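Local coordinates for DNA mismatch repair protein MutS (Thermus aquaticus, PDB 1EWQ), which takes part in DNA mismatch repair, binding mismatched DNA and hydrolysing ATP weakly, at residues I581-L593 against F724-Y737. Residues are numbered along the deposited sequence; the frame is centred on the assembly and turned at random.
Sequences ITGPNMAGKSTFL and FYHQVLPGPASKSY. With SO4 (sulfate ion), chain E; SO4 (sulfate ion), chain F.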
loop_
_atom_site.group_PDB
_atom_site.type_symbol
_atom_site.label_atom_id
_atom_site.label_comp_id
_atom_site.label_asym_id
_atom_site.label_seq_id
_atom_site.Cartn_x
_atom_site.Cartn_y
_atom_site.Cartn_z
ATOM N N ILE C 581 -33.598 14.438 -17.315
ATOM C CA ILE C 581 -32.563 14.702 -18.301
ATOM C C ILE C 581 -32.307 13.442 -19.112
ATOM O O ILE C 581 -31.659 12.508 -18.643
ATOM C CB ILE C 581 -31.245 15.140 -17.631
ATOM C CG1 ILE C 581 -31.501 16.368 -16.760
ATOM C CG2 ILE C 581 -30.202 15.438 -18.686
ATOM C CD1 ILE C 581 -30.302 16.847 -15.978
ATOM N N THR C 582 -32.832 13.424 -20.330
ATOM C CA THR C 582 -32.671 12.285 -21.221
ATOM C C THR C 582 -31.455 12.489 -22.123
ATOM O O THR C 582 -30.832 13.543 -22.106
ATOM C CB THR C 582 -33.952 12.076 -22.080
ATOM O OG1 THR C 582 -34.446 13.346 -22.526
ATOM C CG2 THR C 582 -35.028 11.384 -21.265
ATOM N N GLY C 583 -31.116 11.470 -22.901
ATOM C CA GLY C 583 -29.968 11.564 -23.781
ATOM C C GLY C 583 -28.975 10.464 -23.449
ATOM O O GLY C 583 -29.086 9.825 -22.402
ATOM N N PRO C 584 -27.978 10.229 -24.312
ATOM C CA PRO C 584 -26.973 9.190 -24.094
ATOM C C PRO C 584 -25.968 9.519 -23.018
ATOM O O PRO C 584 -25.836 10.664 -22.597
ATOM C CB PRO C 584 -26.303 9.087 -25.451
ATOM C CG PRO C 584 -26.280 10.519 -25.878
ATOM C CD PRO C 584 -27.686 10.982 -25.545
ATOM N N ASN C 585 -25.260 8.492 -22.576
ATOM C CA ASN C 585 -24.210 8.658 -21.589
ATOM C C ASN C 585 -22.998 9.210 -22.355
ATOM O O ASN C 585 -23.014 9.276 -23.584
ATOM C CB ASN C 585 -23.880 7.306 -20.957
ATOM C CG ASN C 585 -25.034 6.747 -20.152
ATOM O OD1 ASN C 585 -25.394 7.292 -19.105
ATOM N ND2 ASN C 585 -25.623 5.658 -20.634
HETATM N N MSE C 586 -21.957 9.608 -21.633
HETATM C CA MSE C 586 -20.757 10.162 -22.255
HETATM C C MSE C 586 -20.997 11.573 -22.793
HETATM O O MSE C 586 -20.177 12.107 -23.532
HETATM C CB MSE C 586 -20.263 9.257 -23.394
HETATM C CG MSE C 586 -19.826 7.866 -22.950
HETATM SE SE MSE C 586 -19.171 6.786 -24.430
HETATM C CE MSE C 586 -20.864 6.399 -25.242
ATOM N N ALA C 587 -22.125 12.171 -22.430
ATOM C CA ALA C 587 -22.440 13.524 -22.868
ATOM C C ALA C 587 -22.521 14.467 -21.669
ATOM O O ALA C 587 -23.153 15.518 -21.742
ATOM C CB ALA C 587 -23.755 13.538 -23.633
ATOM N N GLY C 588 -21.901 14.064 -20.561
ATOM C CA GLY C 588 -21.869 14.892 -19.364
ATOM C C GLY C 588 -23.124 15.042 -18.516
ATOM O O GLY C 588 -23.260 16.044 -17.813
ATOM N N LYS C 589 -24.032 14.070 -18.550
ATOM C CA LYS C 589 -25.247 14.184 -17.749
ATOM C C LYS C 589 -24.905 14.111 -16.269
ATOM O O LYS C 589 -25.370 14.936 -15.476
ATOM C CB LYS C 589 -26.277 13.091 -18.109
ATOM C CG LYS C 589 -26.761 13.156 -19.561
ATOM C CD LYS C 589 -28.168 12.566 -19.771
ATOM C CE LYS C 589 -28.226 11.091 -19.440
ATOM N NZ LYS C 589 -29.578 10.534 -19.705
ATOM N N SER C 590 -24.070 13.144 -15.900
ATOM C CA SER C 590 -23.689 12.974 -14.501
ATOM C C SER C 590 -22.919 14.155 -13.950
ATOM O O SER C 590 -23.128 14.563 -12.808
ATOM C CB SER C 590 -22.867 11.710 -14.320
ATOM O OG SER C 590 -23.704 10.587 -14.475
ATOM N N THR C 591 -22.015 14.685 -14.763
ATOM C CA THR C 591 -21.216 15.827 -14.366
ATOM C C THR C 591 -22.144 17.021 -14.152
ATOM O O THR C 591 -21.925 17.826 -13.252
ATOM C CB THR C 591 -20.162 16.155 -15.449
ATOM O OG1 THR C 591 -19.164 15.130 -15.455
ATOM C CG2 THR C 591 -19.491 17.489 -15.172
ATOM N N PHE C 592 -23.183 17.124 -14.983
ATOM C CA PHE C 592 -24.146 18.211 -14.864
ATOM C C PHE C 592 -24.850 18.121 -13.514
ATOM O O PHE C 592 -25.051 19.128 -12.839
ATOM C CB PHE C 592 -25.167 18.140 -15.998
ATOM C CG PHE C 592 -26.172 19.258 -15.984
ATOM C CD1 PHE C 592 -25.763 20.582 -16.128
ATOM C CD2 PHE C 592 -27.531 18.988 -15.849
ATOM C CE1 PHE C 592 -26.703 21.626 -16.141
ATOM C CE2 PHE C 592 -28.476 20.017 -15.859
ATOM C CZ PHE C 592 -28.061 21.341 -16.008
ATOM N N LEU C 593 -25.226 16.908 -13.117
ATOM C CA LEU C 593 -25.877 16.715 -11.829
ATOM C C LEU C 593 -24.931 17.115 -10.709
ATOM O O LEU C 593 -25.275 17.932 -9.866
ATOM C CB LEU C 593 -26.289 15.252 -11.606
ATOM C CG LEU C 593 -27.359 14.603 -12.487
ATOM C CD1 LEU C 593 -27.945 13.388 -11.758
ATOM C CD2 LEU C 593 -28.444 15.588 -12.788
ATOM N N PHE C 724 -20.366 13.275 -29.155
ATOM C CA PHE C 724 -21.183 13.657 -28.004
ATOM C C PHE C 724 -21.044 15.129 -27.617
ATOM O O PHE C 724 -19.940 15.622 -27.387
ATOM C CB PHE C 724 -20.847 12.781 -26.792
ATOM C CG PHE C 724 -21.077 11.317 -27.024
ATOM C CD1 PHE C 724 -20.057 10.510 -27.512
ATOM C CD2 PHE C 724 -22.334 10.759 -26.816
ATOM C CE1 PHE C 724 -20.290 9.161 -27.795
ATOM C CE2 PHE C 724 -22.576 9.418 -27.094
ATOM C CZ PHE C 724 -21.556 8.616 -27.586
ATOM N N TYR C 725 -22.176 15.820 -27.551
ATOM C CA TYR C 725 -22.203 17.228 -27.178
ATOM C C TYR C 725 -22.638 17.388 -25.718
ATOM O O TYR C 725 -23.705 16.912 -25.313
ATOM C CB TYR C 725 -23.155 18.008 -28.093
ATOM C CG TYR C 725 -22.614 18.217 -29.488
ATOM C CD1 TYR C 725 -22.708 17.212 -30.459
ATOM C CD2 TYR C 725 -21.939 19.394 -29.818
ATOM C CE1 TYR C 725 -22.131 17.378 -31.722
ATOM C CE2 TYR C 725 -21.361 19.569 -31.074
ATOM C CZ TYR C 725 -21.454 18.560 -32.020
ATOM O OH TYR C 725 -20.840 18.725 -33.242
ATOM N N HIS C 726 -21.808 18.069 -24.938
ATOM C CA HIS C 726 -22.090 18.277 -23.529
ATOM C C HIS C 726 -23.010 19.447 -23.221
ATOM O O HIS C 726 -23.187 19.806 -22.059
ATOM C CB HIS C 726 -20.785 18.433 -22.757
ATOM C CG HIS C 726 -19.978 17.175 -22.684
ATOM N ND1 HIS C 726 -19.522 16.652 -21.491
ATOM C CD2 HIS C 726 -19.545 16.336 -23.653
ATOM C CE1 HIS C 726 -18.844 15.544 -21.730
ATOM N NE2 HIS C 726 -18.842 15.330 -23.034
ATOM N N GLN C 727 -23.593 20.053 -24.251
ATOM C CA GLN C 727 -24.510 21.163 -24.017
ATOM C C GLN C 727 -25.831 20.592 -23.504
ATOM O O GLN C 727 -26.385 19.653 -24.086
ATOM C CB GLN C 727 -24.777 21.954 -25.307
ATOM C CG GLN C 727 -23.630 22.839 -25.827
ATOM C CD GLN C 727 -22.476 22.048 -26.433
ATOM O OE1 GLN C 727 -22.676 20.994 -27.035
ATOM N NE2 GLN C 727 -21.262 22.568 -26.290
ATOM N N VAL C 728 -26.330 21.134 -22.403
ATOM C CA VAL C 728 -27.604 20.666 -21.883
ATOM C C VAL C 728 -28.678 21.453 -22.630
ATOM O O VAL C 728 -28.730 22.681 -22.566
ATOM C CB VAL C 728 -27.706 20.880 -20.363
ATOM C CG1 VAL C 728 -29.120 20.594 -19.885
ATOM C CG2 VAL C 728 -26.725 19.958 -19.661
ATOM N N LEU C 729 -29.524 20.721 -23.350
ATOM C CA LEU C 729 -30.568 21.303 -24.181
ATOM C C LEU C 729 -31.978 21.243 -23.599
ATOM O O LEU C 729 -32.293 20.385 -22.776
ATOM C CB LEU C 729 -30.565 20.599 -25.545
ATOM C CG LEU C 729 -29.212 20.417 -26.251
ATOM C CD1 LEU C 729 -29.366 19.479 -27.445
ATOM C CD2 LEU C 729 -28.673 21.775 -26.697
ATOM N N PRO C 730 -32.855 22.158 -24.040
ATOM C CA PRO C 730 -34.230 22.177 -23.545
ATOM C C PRO C 730 -35.050 21.041 -24.140
ATOM O O PRO C 730 -34.730 20.536 -25.213
ATOM C CB PRO C 730 -34.733 23.546 -23.991
ATOM C CG PRO C 730 -33.988 23.765 -25.270
ATOM C CD PRO C 730 -32.597 23.312 -24.918
ATOM N N GLY C 731 -36.102 20.647 -23.430
ATOM C CA GLY C 731 -36.971 19.585 -23.902
ATOM C C GLY C 731 -36.359 18.206 -23.805
ATOM O O GLY C 731 -35.187 18.067 -23.452
ATOM N N PRO C 732 -37.144 17.158 -24.104
ATOM C CA PRO C 732 -36.714 15.758 -24.062
ATOM C C PRO C 732 -35.885 15.389 -25.288
ATOM O O PRO C 732 -35.826 16.146 -26.255
ATOM C CB PRO C 732 -38.035 15.005 -24.028
ATOM C CG PRO C 732 -38.887 15.854 -24.926
ATOM C CD PRO C 732 -38.584 17.242 -24.411
ATOM N N ALA C 733 -35.237 14.232 -25.242
ATOM C CA ALA C 733 -34.451 13.785 -26.375
ATOM C C ALA C 733 -35.494 13.480 -27.439
ATOM O O ALA C 733 -36.630 13.136 -27.117
ATOM C CB ALA C 733 -33.667 12.531 -26.019
ATOM N N SER C 734 -35.131 13.622 -28.704
ATOM C CA SER C 734 -36.089 13.347 -29.769
ATOM C C SER C 734 -35.729 12.032 -30.450
ATOM O O SER C 734 -36.507 11.482 -31.222
ATOM C CB SER C 734 -36.093 14.489 -30.785
ATOM O OG SER C 734 -34.798 14.696 -31.314
ATOM N N LYS C 735 -34.543 11.531 -30.138
ATOM C CA LYS C 735 -34.059 10.291 -30.709
ATOM C C LYS C 735 -33.198 9.563 -29.677
ATOM O O LYS C 735 -32.645 10.186 -28.771
ATOM C CB LYS C 735 -33.217 10.596 -31.948
ATOM C CG LYS C 735 -33.916 11.498 -32.954
ATOM C CD LYS C 735 -33.005 11.895 -34.107
ATOM C CE LYS C 735 -33.786 12.671 -35.164
ATOM N NZ LYS C 735 -32.986 12.885 -36.413
ATOM N N SER C 736 -33.104 8.243 -29.820
ATOM C CA SER C 736 -32.285 7.417 -28.939
ATOM C C SER C 736 -30.982 7.193 -29.695
ATOM O O SER C 736 -30.983 7.217 -30.923
ATOM C CB SER C 736 -32.961 6.079 -28.700
ATOM O OG SER C 736 -33.241 5.468 -29.946
ATOM N N TYR C 737 -29.877 6.989 -28.981
ATOM C CA TYR C 737 -28.594 6.755 -29.643
ATOM C C TYR C 737 -27.960 5.415 -29.280
ATOM O O TYR C 737 -26.827 5.129 -29.668
ATOM C CB TYR C 737 -27.609 7.901 -29.340
ATOM C CG TYR C 737 -27.968 9.197 -30.033
ATOM C CD1 TYR C 737 -28.863 10.097 -29.454
ATOM C CD2 TYR C 737 -27.491 9.477 -31.316
ATOM C CE1 TYR C 737 -29.282 11.239 -30.138
ATOM C CE2 TYR C 737 -27.905 10.615 -32.010
ATOM C CZ TYR C 737 -28.805 11.489 -31.416
ATOM O OH TYR C 737 -29.251 12.587 -32.109
HETATM S S SO4 E . -22.946 10.087 -17.942
HETATM O O1 SO4 E . -22.944 9.280 -16.705
HETATM O O2 SO4 E . -21.963 9.517 -18.882
HETATM O O3 SO4 E . -24.278 10.058 -18.569
HETATM O O4 SO4 E . -22.573 11.481 -17.655
HETATM S S SO4 F . -30.195 6.648 -25.382
HETATM O O1 SO4 F . -31.064 5.741 -26.153
HETATM O O2 SO4 F . -29.608 7.666 -26.271
HETATM O O3 SO4 F . -31.003 7.297 -24.340
HETATM O O4 SO4 F . -29.116 5.862 -24.761
HETATM O O HOH W 1 -23.661 17.830 -20.225
#
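T582 OG1 accepts a hydrogen bond from the backbone N of A733; the bond is 3.0 Å long, T582 OG1 to A733 N, and bent to 144° at the hydrogen. Its chi1 of 42° sets OG1 between the backbone N and the carbonyl carbon. P584 puts CG at the edge of the F724 ring and lays CD alongside Y737 CD1. M586, a selenomethionine, holds CB over the centre of one F724 face, a CH-pi contact with CB 4.1 Å from the ring centroid. Its chain bends at chi3, and CE comes to 3.3 Å from F724 CZ. V741 of helix 738-744 also touches both side chains. The backbone of A587 and G588 lies over one face of the H726 ring; G588 N is 3.6 Å from H726 CE1. The loop between strand 578-582 and helix 589-603 is the P-loop (Walker A), the predicted ATP site. K589 NZ turns back to I581 O (3.1 Å) and G583 O (2.8 Å). A methionine in its place has no such donor, and the loop would probably be less firmly tied to the strand's end. The sulfate of chain E, probably from the crystallisation liquor, accepts hydrogen bonds from the backbone N atoms of M586 and S590 and from S590 OG. F592 receives V728 CG2 over its ring centre, 3.7 Å from the centroid.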